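Long-range contacts in OBCA, Oxalate Biosynthetic Component A (Burkholderia glumae, PDB 4NNB), which is a two-part protein with an N-terminal domain and a TIM barrel, and holds a magnesium ion and an oxaloacetate ion: residues 47-52 against 244-249; 211-216 against 266-271. All blocks are in the same frame, centred on the assembly; numbering follows the deposited sequence.

Contact 1: residues 47-52 against 244-249; sequences ADLKTD and VTVGSQ
Asp-52 meets Val-246 and Gly-247 with its whole carboxylate. OD2 of Asp-52 accepts the backbone N-H of Gly-247, with N at 3.1 Å. The bond is nearly straight, 165° at the hydrogen, but the donor lies well above the carboxylate plane, 59° out of it. OD2 of Asp-52 also sits only 2.8 Å from O of Gly-247. Both are acceptors, so no hydrogen bond joins them. Lys-18 probably makes this closeness tolerable: its NZ forms a salt bridge with OD2 and a hydrogen bond with O of Gly-247. OD1 of Asp-52 lies 3.5 Å from CG1 of Val-246. OD1 of Asp-52 accepts a hydrogen bond from a water whose O is 3.0 Å away, and that water also reaches the carbonyl of Thr-245 through a weak bond. CG of Asp-52 rests 3.6 Å from CB of Val-246, the two side chains crossing at a slant. It is anti to the backbone N (chi1 -157°), which carries CG toward the strand.

Three residues earlier, in the last turn of the helix, CD2 of Leu-49 touches CG1 of Val-244 at 4.2 Å. Trp-54 packs on both residues. Asp-52 is the first residue beyond helix 41-51. Its partners lie where strand 242-246 ends. That strand forms a hairpin with 234-238, pairing through Val-244 and Val-246. The contact thus joins a helix end in the N-terminal region to a hairpin end. The carboxylate is buried, yet Lys-18, the Gly-247 N-H and a water all meet it, so it probably stays ionised.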
# COMPACT_ATOMS: atom_id res chain seq x y z
N ALA A 47 -16.18 2.18 21.01
CA ALA A 47 -14.76 2.51 21.06
C ALA A 47 -13.93 1.53 20.24
O ALA A 47 -13.03 1.93 19.52
CB ALA A 47 -14.26 2.54 22.51
N ASP A 48 -14.26 0.24 20.35
CA ASP A 48 -13.56 -0.80 19.62
C ASP A 48 -13.81 -0.72 18.11
O ASP A 48 -12.91 -0.97 17.30
CB ASP A 48 -13.95 -2.19 20.14
CG ASP A 48 -13.52 -2.42 21.57
OD1 ASP A 48 -12.78 -1.58 22.13
OD2 ASP A 48 -13.92 -3.46 22.15
N LEU A 49 -15.05 -0.39 17.73
CA LEU A 49 -15.39 -0.15 16.33
C LEU A 49 -14.61 1.06 15.84
O LEU A 49 -14.04 1.06 14.74
CB LEU A 49 -16.89 0.09 16.16
CG LEU A 49 -17.81 -1.12 16.35
CD1 LEU A 49 -19.28 -0.70 16.36
CD2 LEU A 49 -17.56 -2.16 15.29
N LYS A 50 -14.56 2.10 16.68
CA LYS A 50 -13.84 3.33 16.36
C LYS A 50 -12.33 3.08 16.23
O LYS A 50 -11.66 3.67 15.38
CB LYS A 50 -14.12 4.39 17.42
CG LYS A 50 -13.32 5.67 17.24
CD LYS A 50 -13.82 6.78 18.14
CE LYS A 50 -13.11 8.09 17.84
NZ LYS A 50 -12.90 8.25 16.38
N THR A 51 -11.81 2.20 17.08
CA THR A 51 -10.41 1.82 17.01
C THR A 51 -10.14 1.19 15.64
O THR A 51 -9.11 1.46 15.01
CB THR A 51 -10.03 0.81 18.11
OG1 THR A 51 -10.32 1.37 19.40
CG2 THR A 51 -8.56 0.46 18.04
N ASP A 52 -11.08 0.38 15.19
CA ASP A 52 -10.92 -0.39 13.96
C ASP A 52 -11.27 0.42 12.71
O ASP A 52 -11.32 -0.13 11.61
CB ASP A 52 -11.79 -1.64 14.02
CG ASP A 52 -11.29 -2.74 13.12
OD1 ASP A 52 -12.11 -3.29 12.36
OD2 ASP A 52 -10.09 -3.06 13.20
N VAL A 244 -19.39 -8.75 13.19
CA VAL A 244 -18.35 -7.92 12.61
C VAL A 244 -17.01 -8.34 13.26
O VAL A 244 -16.96 -8.61 14.46
CB VAL A 244 -18.69 -6.43 12.82
CG1 VAL A 244 -17.45 -5.58 12.79
CG2 VAL A 244 -19.68 -5.96 11.74
N THR A 245 -15.95 -8.43 12.46
CA THR A 245 -14.64 -8.85 12.95
C THR A 245 -13.69 -7.65 12.99
O THR A 245 -13.51 -6.98 11.98
CB THR A 245 -14.03 -9.92 12.03
OG1 THR A 245 -14.97 -10.97 11.84
CG2 THR A 245 -12.72 -10.49 12.61
N VAL A 246 -13.10 -7.39 14.15
CA VAL A 246 -12.14 -6.29 14.28
C VAL A 246 -10.72 -6.79 14.59
O VAL A 246 -10.54 -7.95 15.00
CB VAL A 246 -12.57 -5.29 15.35
CG1 VAL A 246 -13.93 -4.72 15.00
CG2 VAL A 246 -12.64 -5.97 16.70
N GLY A 247 -9.74 -5.92 14.41
CA GLY A 247 -8.33 -6.28 14.55
C GLY A 247 -7.41 -5.18 14.03
O GLY A 247 -7.74 -4.52 13.04
N SER A 248 -6.27 -4.97 14.68
CA SER A 248 -5.35 -3.90 14.30
C SER A 248 -4.66 -4.15 12.95
O SER A 248 -4.31 -3.21 12.24
CB SER A 248 -4.28 -3.71 15.37
OG SER A 248 -3.38 -4.82 15.39
N GLN A 249 -4.45 -5.42 12.61
CA GLN A 249 -3.61 -5.81 11.46
C GLN A 249 -2.27 -5.08 11.49
O GLN A 249 -1.72 -4.71 10.45
CB GLN A 249 -4.34 -5.53 10.14
CG GLN A 249 -5.77 -6.08 10.10
CD GLN A 249 -6.38 -5.95 8.73
OE1 GLN A 249 -5.66 -5.86 7.72
NE2 GLN A 249 -7.71 -5.94 8.67
O HOH W 1 -14.54 -3.97 10.82

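Contact 2: residues 211-216 against 266-271; sequences ETIRSM and KKREPA
Arg-268 crosses Ile-213 at about a right angle. CD1 of Ile-213 lies over one face of the Arg-268 guanidinium, 3.0 Å above its plane and offset toward the rim. CD1 of Ile-213 is 3.3 Å from NH1 of Arg-268. CD1 of Ile-213 also touches the aliphatic part, 3.4 Å from CD of Arg-268. The CG2 branch of Ile-213 reaches the other amino group, NH2 of Arg-268, at 3.8 Å. The arginine chain bends at chi3 (54°), which turns NE out of the line of the preceding carbons. NH1 also forms a salt bridge with Glu-210, one helical turn or so before Ile-213. The guanidinium is therefore held by charge while a methyl lies on its face.

Glu-269 comes next. CA of Glu-269 and CA of Ile-213 are the nearest CA pair of the two segments, 7.0 Å apart. Helix 255-268 comes between strands 222-229 and 273-276 of the barrel in sequence. These strands are parallel neighbours, so the helix belongs to their crossover. Helix 205-217 precedes the first of them, and Met-216 and Thr-212 also rest on its Val-223. The contact packs helix 205-217 against the C-terminal part of helix 255-268 and the turn into strand 273-276. Met-216 and Glu-269 run past each other in opposite directions. CB of Glu-269 is 3.9 Å from CE of Met-216 and nearly as close to its sulphur. OE1 of Glu-269 also lies 3.9 Å from CE of Met-216. OE2 of Glu-269 forms a salt bridge with Arg-217, the residue after Met-216.

At Ala-271 the touch is slight. C of Ala-271 is 4.5 Å from CE of Met-216.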
# COMPACT_ATOMS: atom_id res chain seq x y z
N GLU A 211 -0.30 -14.09 -3.62
CA GLU A 211 -0.10 -12.78 -4.27
C GLU A 211 1.32 -12.61 -4.77
O GLU A 211 1.55 -12.06 -5.86
CB GLU A 211 -0.51 -11.63 -3.33
CG GLU A 211 -0.35 -10.25 -3.95
CD GLU A 211 -1.28 -10.03 -5.15
OE1 GLU A 211 -2.47 -10.41 -5.08
OE2 GLU A 211 -0.82 -9.47 -6.17
N THR A 212 2.29 -13.09 -3.99
CA THR A 212 3.69 -13.06 -4.40
C THR A 212 3.88 -13.79 -5.73
O THR A 212 4.51 -13.28 -6.66
CB THR A 212 4.61 -13.71 -3.32
OG1 THR A 212 4.55 -12.93 -2.12
CG2 THR A 212 6.05 -13.79 -3.79
N ILE A 213 3.36 -15.01 -5.80
CA ILE A 213 3.47 -15.80 -7.02
C ILE A 213 2.74 -15.16 -8.21
O ILE A 213 3.30 -15.06 -9.30
CB ILE A 213 2.98 -17.23 -6.77
CG1 ILE A 213 4.01 -17.95 -5.91
CG2 ILE A 213 2.80 -17.98 -8.10
CD1 ILE A 213 3.42 -18.99 -5.05
N ARG A 214 1.51 -14.71 -7.99
CA ARG A 214 0.79 -14.00 -9.04
C ARG A 214 1.53 -12.74 -9.50
O ARG A 214 1.59 -12.47 -10.70
CB ARG A 214 -0.63 -13.63 -8.61
CG ARG A 214 -1.50 -14.84 -8.33
CD ARG A 214 -2.91 -14.57 -8.78
NE ARG A 214 -2.94 -14.11 -10.16
CZ ARG A 214 -4.00 -13.57 -10.74
NH1 ARG A 214 -3.94 -13.17 -12.00
NH2 ARG A 214 -5.13 -13.42 -10.06
N SER A 215 2.07 -11.98 -8.56
CA SER A 215 2.82 -10.77 -8.92
C SER A 215 4.05 -11.08 -9.77
O SER A 215 4.34 -10.37 -10.75
CB SER A 215 3.22 -9.99 -7.66
OG SER A 215 2.09 -9.34 -7.12
N MET A 216 4.79 -12.12 -9.39
CA MET A 216 5.94 -12.55 -10.18
C MET A 216 5.52 -12.98 -11.58
O MET A 216 6.19 -12.68 -12.57
CB MET A 216 6.64 -13.72 -9.51
CG MET A 216 7.57 -13.34 -8.38
SD MET A 216 8.29 -14.88 -7.83
CE MET A 216 9.27 -15.32 -9.26
N LYS A 266 8.98 -20.50 -2.47
CA LYS A 266 10.08 -21.16 -3.18
C LYS A 266 9.70 -22.51 -3.78
O LYS A 266 10.28 -22.94 -4.78
CB LYS A 266 11.29 -21.32 -2.25
CG LYS A 266 11.98 -19.99 -1.91
CD LYS A 266 12.81 -19.50 -3.07
CE LYS A 266 13.55 -18.23 -2.70
NZ LYS A 266 14.77 -18.16 -3.51
N LYS A 267 8.73 -23.19 -3.19
CA LYS A 267 8.28 -24.46 -3.77
C LYS A 267 7.65 -24.23 -5.15
O LYS A 267 7.80 -25.05 -6.06
CB LYS A 267 7.31 -25.18 -2.84
CG LYS A 267 6.82 -26.52 -3.41
CD LYS A 267 6.24 -27.42 -2.34
CE LYS A 267 5.86 -28.78 -2.92
NZ LYS A 267 5.61 -29.79 -1.85
N ARG A 268 6.97 -23.11 -5.31
CA ARG A 268 6.26 -22.84 -6.56
C ARG A 268 7.11 -22.03 -7.53
O ARG A 268 7.10 -22.29 -8.74
CB ARG A 268 4.92 -22.17 -6.27
CG ARG A 268 4.03 -23.02 -5.36
CD ARG A 268 2.72 -22.33 -5.01
NE ARG A 268 1.97 -21.90 -6.20
CZ ARG A 268 0.93 -21.07 -6.18
NH1 ARG A 268 0.48 -20.56 -5.04
NH2 ARG A 268 0.32 -20.74 -7.32
N GLU A 269 7.85 -21.07 -7.01
CA GLU A 269 8.75 -20.28 -7.83
C GLU A 269 10.11 -20.18 -7.15
O GLU A 269 10.34 -19.25 -6.36
CB GLU A 269 8.19 -18.87 -8.05
CG GLU A 269 6.98 -18.80 -8.97
CD GLU A 269 7.34 -18.91 -10.44
OE1 GLU A 269 8.54 -18.81 -10.79
OE2 GLU A 269 6.41 -19.08 -11.26
N PRO A 270 11.00 -21.14 -7.43
CA PRO A 270 12.31 -21.15 -6.76
C PRO A 270 13.21 -19.98 -7.16
O PRO A 270 14.20 -19.72 -6.47
CB PRO A 270 12.94 -22.47 -7.21
CG PRO A 270 12.15 -22.91 -8.41
CD PRO A 270 10.77 -22.37 -8.21
N ALA A 271 12.87 -19.30 -8.25
CA ALA A 271 13.64 -18.13 -8.67
C ALA A 271 13.26 -16.86 -7.90
O ALA A 271 13.92 -15.83 -8.06
CB ALA A 271 13.44 -17.88 -10.15

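In the fold
Strand 5-10 enters the barrel first, and the chain then leaves for the N-terminal region. Contact 1 starts there, at helix 41-51. It closes a long loop when the chain reaches 244-249, with the unmodelled residues 73-112 inside that loop. Contact 2 opens at 211-216, before contact 1 has closed. It ends at 266-271, after it, so the two loops cross. Strand 222-229 and the hairpin 234-238/242-246 lie in the shared part. Contact 1 ties the N-terminal region to this hairpin. Contact 2 ties helix 205-217, before strand 222-229, to the C-terminal part of helix 255-268, before strand 273-276. The two do not touch: their nearest atoms are about 13 Å apart, and their centres 32 Å.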